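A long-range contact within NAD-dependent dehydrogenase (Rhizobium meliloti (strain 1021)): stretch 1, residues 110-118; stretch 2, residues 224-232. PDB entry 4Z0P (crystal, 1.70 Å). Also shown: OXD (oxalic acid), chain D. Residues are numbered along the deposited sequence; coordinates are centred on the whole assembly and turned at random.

Stretch 1 110-118: QCLLHLRQH
Stretch 2 (224-232) PFGAPVFIN

The frame is a helix packed on a strand: helix 110-115 (phi/psi -58 to -72/-39 to -48), already under way before the stretch begins, runs nearly antiparallel to strand 229-232 (-114 to -128/118 to 144), with 160° between their directions and axes 10.1 Å apart at closest approach. Register is fixed by three CA pairs: Gln110 CA to Ile231 CA is 7.4 Å, His114 CA to Val229 CA 7.8 Å, and Leu115 CA to Phe225 CA 8.9 Å. One helical turn, Gln110 to His114, thus spans two strand residues, Ile231 and Val229, which both point toward the helix while Phe230 between them points away.

No hydrogen bond crosses the contact, so it rests on packing. One CH-pi contact is present: Val229 CG1 (chi1 t) sits 3.5 Å from the centroid of the His114 ring, only 2° off its normal, over one face. His114 holds chi1 m with chi2 at -72°; both its ring nitrogens are hydrogen-bonded elsewhere in the structure.

Van der Waals contacts gather on Ile231, chi1 m and chi2 t. Ile231 CD1 lies 4.0 Å from Gln110 CB, 4.2 Å from His114 CD2 and 4.1 Å from Cys111 SG (chi1 m), the apolar pair. Gln110 (m, m) contributes its aliphatic base while its amide end leads away.

Phe225, before the strand, closes the other end with chi1 m and chi2 -65°. Phe225 CZ comes 3.4 Å from Leu115 O, which meets the ring at its edge; Leu115 is t, p. Gln117 CG packs 3.8 Å from Phe225 CE1.

The helix ends here: His114 N to Gln110 O (3.0 Å) and Leu115 N to Cys111 O (2.9 Å) are helical hydrogen bonds, Arg116 leaves at phi/psi -90/15, and Gln117, at 56/43, occupies the next helix's N-cap position. Outside the contact, His118 NE2 (chi1 t) donates to OXD O5 at 2.8 Å.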

# COMPACT_ATOMS: atom_id res chain seq x y z
N GLN A 110 1.28 -4.08 -3.81
CA GLN A 110 0.95 -4.41 -5.20
C GLN A 110 -0.52 -4.13 -5.49
O GLN A 110 -0.87 -3.60 -6.55
CB GLN A 110 1.20 -5.87 -5.53
CG GLN A 110 2.59 -6.38 -5.22
CD GLN A 110 3.69 -5.43 -5.60
OE1 GLN A 110 3.74 -4.92 -6.72
NE2 GLN A 110 4.59 -5.17 -4.65
N CYS A 111 -1.40 -4.53 -4.57
CA CYS A 111 -2.83 -4.29 -4.82
C CYS A 111 -3.12 -2.78 -4.93
O CYS A 111 -3.95 -2.38 -5.75
CB CYS A 111 -3.70 -4.94 -3.73
SG CYS A 111 -3.64 -6.76 -3.84
N LEU A 112 -2.46 -1.95 -4.12
CA LEU A 112 -2.64 -0.51 -4.23
C LEU A 112 -2.03 0.08 -5.49
O LEU A 112 -2.68 0.94 -6.15
CB LEU A 112 -2.14 0.21 -2.98
CG LEU A 112 -2.93 -0.07 -1.71
CD1 LEU A 112 -2.21 0.51 -0.49
CD2 LEU A 112 -4.37 0.42 -1.79
N LEU A 113 -0.85 -0.38 -5.87
CA LEU A 113 -0.20 0.10 -7.11
C LEU A 113 -1.10 -0.16 -8.31
O LEU A 113 -1.25 0.71 -9.17
CB LEU A 113 1.15 -0.59 -7.31
CG LEU A 113 2.35 -0.13 -6.46
CD1 LEU A 113 3.49 -1.12 -6.68
CD2 LEU A 113 2.76 1.25 -6.90
N HIS A 114 -1.68 -1.35 -8.38
CA HIS A 114 -2.60 -1.66 -9.49
C HIS A 114 -3.94 -0.93 -9.38
O HIS A 114 -4.40 -0.33 -10.35
CB HIS A 114 -2.76 -3.17 -9.61
CG HIS A 114 -1.52 -3.84 -10.09
ND1 HIS A 114 -1.05 -3.75 -11.39
CD2 HIS A 114 -0.64 -4.62 -9.43
CE1 HIS A 114 0.06 -4.45 -11.50
NE2 HIS A 114 0.33 -4.99 -10.33
N LEU A 115 -4.53 -0.89 -8.19
CA LEU A 115 -5.79 -0.18 -7.99
C LEU A 115 -5.67 1.28 -8.36
O LEU A 115 -6.53 1.83 -9.05
CB LEU A 115 -6.24 -0.26 -6.54
CG LEU A 115 -7.47 0.58 -6.12
CD1 LEU A 115 -8.73 0.03 -6.80
CD2 LEU A 115 -7.59 0.65 -4.61
N ARG A 116 -4.62 1.90 -7.87
CA ARG A 116 -4.44 3.34 -8.00
C ARG A 116 -3.69 3.76 -9.28
O ARG A 116 -3.29 4.90 -9.43
CB ARG A 116 -3.79 3.90 -6.74
CG ARG A 116 -4.59 3.70 -5.45
CD ARG A 116 -6.01 4.28 -5.46
NE ARG A 116 -5.91 5.72 -5.56
CZ ARG A 116 -6.27 6.60 -4.62
NH1 ARG A 116 -6.90 6.23 -3.52
NH2 ARG A 116 -6.00 7.88 -4.83
N GLN A 117 -3.57 2.85 -10.23
CA GLN A 117 -3.14 3.16 -11.60
C GLN A 117 -1.79 3.85 -11.58
O GLN A 117 -1.52 4.80 -12.32
CB GLN A 117 -4.19 4.01 -12.31
CG GLN A 117 -5.55 3.36 -12.28
CD GLN A 117 -6.60 4.17 -12.98
OE1 GLN A 117 -6.78 4.07 -14.20
NE2 GLN A 117 -7.32 4.98 -12.22
N HIS A 118 -0.90 3.32 -10.75
CA HIS A 118 0.40 3.96 -10.53
C HIS A 118 1.20 4.07 -11.81
O HIS A 118 1.77 5.13 -12.08
CB HIS A 118 1.19 3.21 -9.47
CG HIS A 118 2.53 3.80 -9.23
ND1 HIS A 118 2.70 5.01 -8.61
CD2 HIS A 118 3.77 3.35 -9.54
CE1 HIS A 118 4.00 5.27 -8.51
NE2 HIS A 118 4.67 4.28 -9.07
N PRO A 224 -13.35 -3.07 -12.61
CA PRO A 224 -13.33 -1.67 -13.08
C PRO A 224 -12.33 -1.39 -14.20
O PRO A 224 -12.49 -0.41 -14.90
CB PRO A 224 -13.00 -0.85 -11.81
CG PRO A 224 -12.67 -1.82 -10.75
CD PRO A 224 -13.01 -3.21 -11.18
N PHE A 225 -11.33 -2.25 -14.37
CA PHE A 225 -10.35 -2.07 -15.43
C PHE A 225 -10.63 -2.95 -16.65
O PHE A 225 -9.93 -2.85 -17.64
CB PHE A 225 -8.96 -2.37 -14.88
CG PHE A 225 -8.62 -1.53 -13.69
CD1 PHE A 225 -8.48 -0.16 -13.83
CD2 PHE A 225 -8.50 -2.09 -12.43
CE1 PHE A 225 -8.19 0.64 -12.72
CE2 PHE A 225 -8.23 -1.31 -11.33
CZ PHE A 225 -8.06 0.06 -11.48
N GLY A 226 -11.63 -3.82 -16.55
CA GLY A 226 -11.98 -4.69 -17.67
C GLY A 226 -11.01 -5.81 -17.99
O GLY A 226 -11.18 -6.50 -18.99
N ALA A 227 -10.00 -6.00 -17.16
CA ALA A 227 -8.97 -7.00 -17.37
C ALA A 227 -8.32 -7.29 -16.02
O ALA A 227 -8.10 -6.38 -15.24
CB ALA A 227 -7.92 -6.50 -18.36
N PRO A 228 -8.02 -8.55 -15.76
CA PRO A 228 -7.44 -8.91 -14.47
C PRO A 228 -5.93 -8.62 -14.38
O PRO A 228 -5.25 -8.44 -15.39
CB PRO A 228 -7.70 -10.42 -14.41
CG PRO A 228 -7.63 -10.85 -15.85
CD PRO A 228 -8.27 -9.73 -16.60
N VAL A 229 -5.43 -8.64 -13.14
CA VAL A 229 -4.02 -8.54 -12.79
C VAL A 229 -3.55 -9.80 -12.07
O VAL A 229 -4.29 -10.40 -11.30
CB VAL A 229 -3.84 -7.31 -11.85
CG1 VAL A 229 -2.44 -7.20 -11.28
CG2 VAL A 229 -4.18 -6.06 -12.65
N PHE A 230 -2.30 -10.18 -12.33
CA PHE A 230 -1.67 -11.34 -11.69
C PHE A 230 -0.52 -10.90 -10.80
O PHE A 230 0.42 -10.23 -11.26
CB PHE A 230 -1.13 -12.30 -12.74
CG PHE A 230 -0.42 -13.49 -12.17
CD1 PHE A 230 -1.02 -14.29 -11.19
CD2 PHE A 230 0.84 -13.86 -12.62
CE1 PHE A 230 -0.37 -15.42 -10.68
CE2 PHE A 230 1.49 -14.98 -12.11
CZ PHE A 230 0.88 -15.76 -11.14
N ILE A 231 -0.57 -11.33 -9.54
CA ILE A 231 0.43 -10.95 -8.54
C ILE A 231 0.94 -12.23 -7.92
O ILE A 231 0.14 -13.02 -7.37
CB ILE A 231 -0.21 -10.07 -7.46
CG1 ILE A 231 -0.67 -8.74 -8.06
CG2 ILE A 231 0.72 -9.87 -6.25
CD1 ILE A 231 -1.72 -8.07 -7.20
N ASN A 232 2.24 -12.51 -8.06
CA ASN A 232 2.79 -13.74 -7.48
C ASN A 232 3.98 -13.51 -6.58
O ASN A 232 4.98 -12.92 -6.99
CB ASN A 232 3.18 -14.75 -8.56
CG ASN A 232 3.49 -16.15 -8.00
OD1 ASN A 232 3.13 -16.50 -6.87
ND2 ASN A 232 4.12 -16.96 -8.82
C1 OXD D . 7.94 4.07 -10.45
C2 OXD D . 7.20 3.13 -11.28
O3 OXD D . 9.09 4.42 -10.81
O4 OXD D . 6.58 2.21 -10.73
O5 OXD D . 7.41 4.49 -9.41
O6 OXD D . 7.21 3.27 -12.52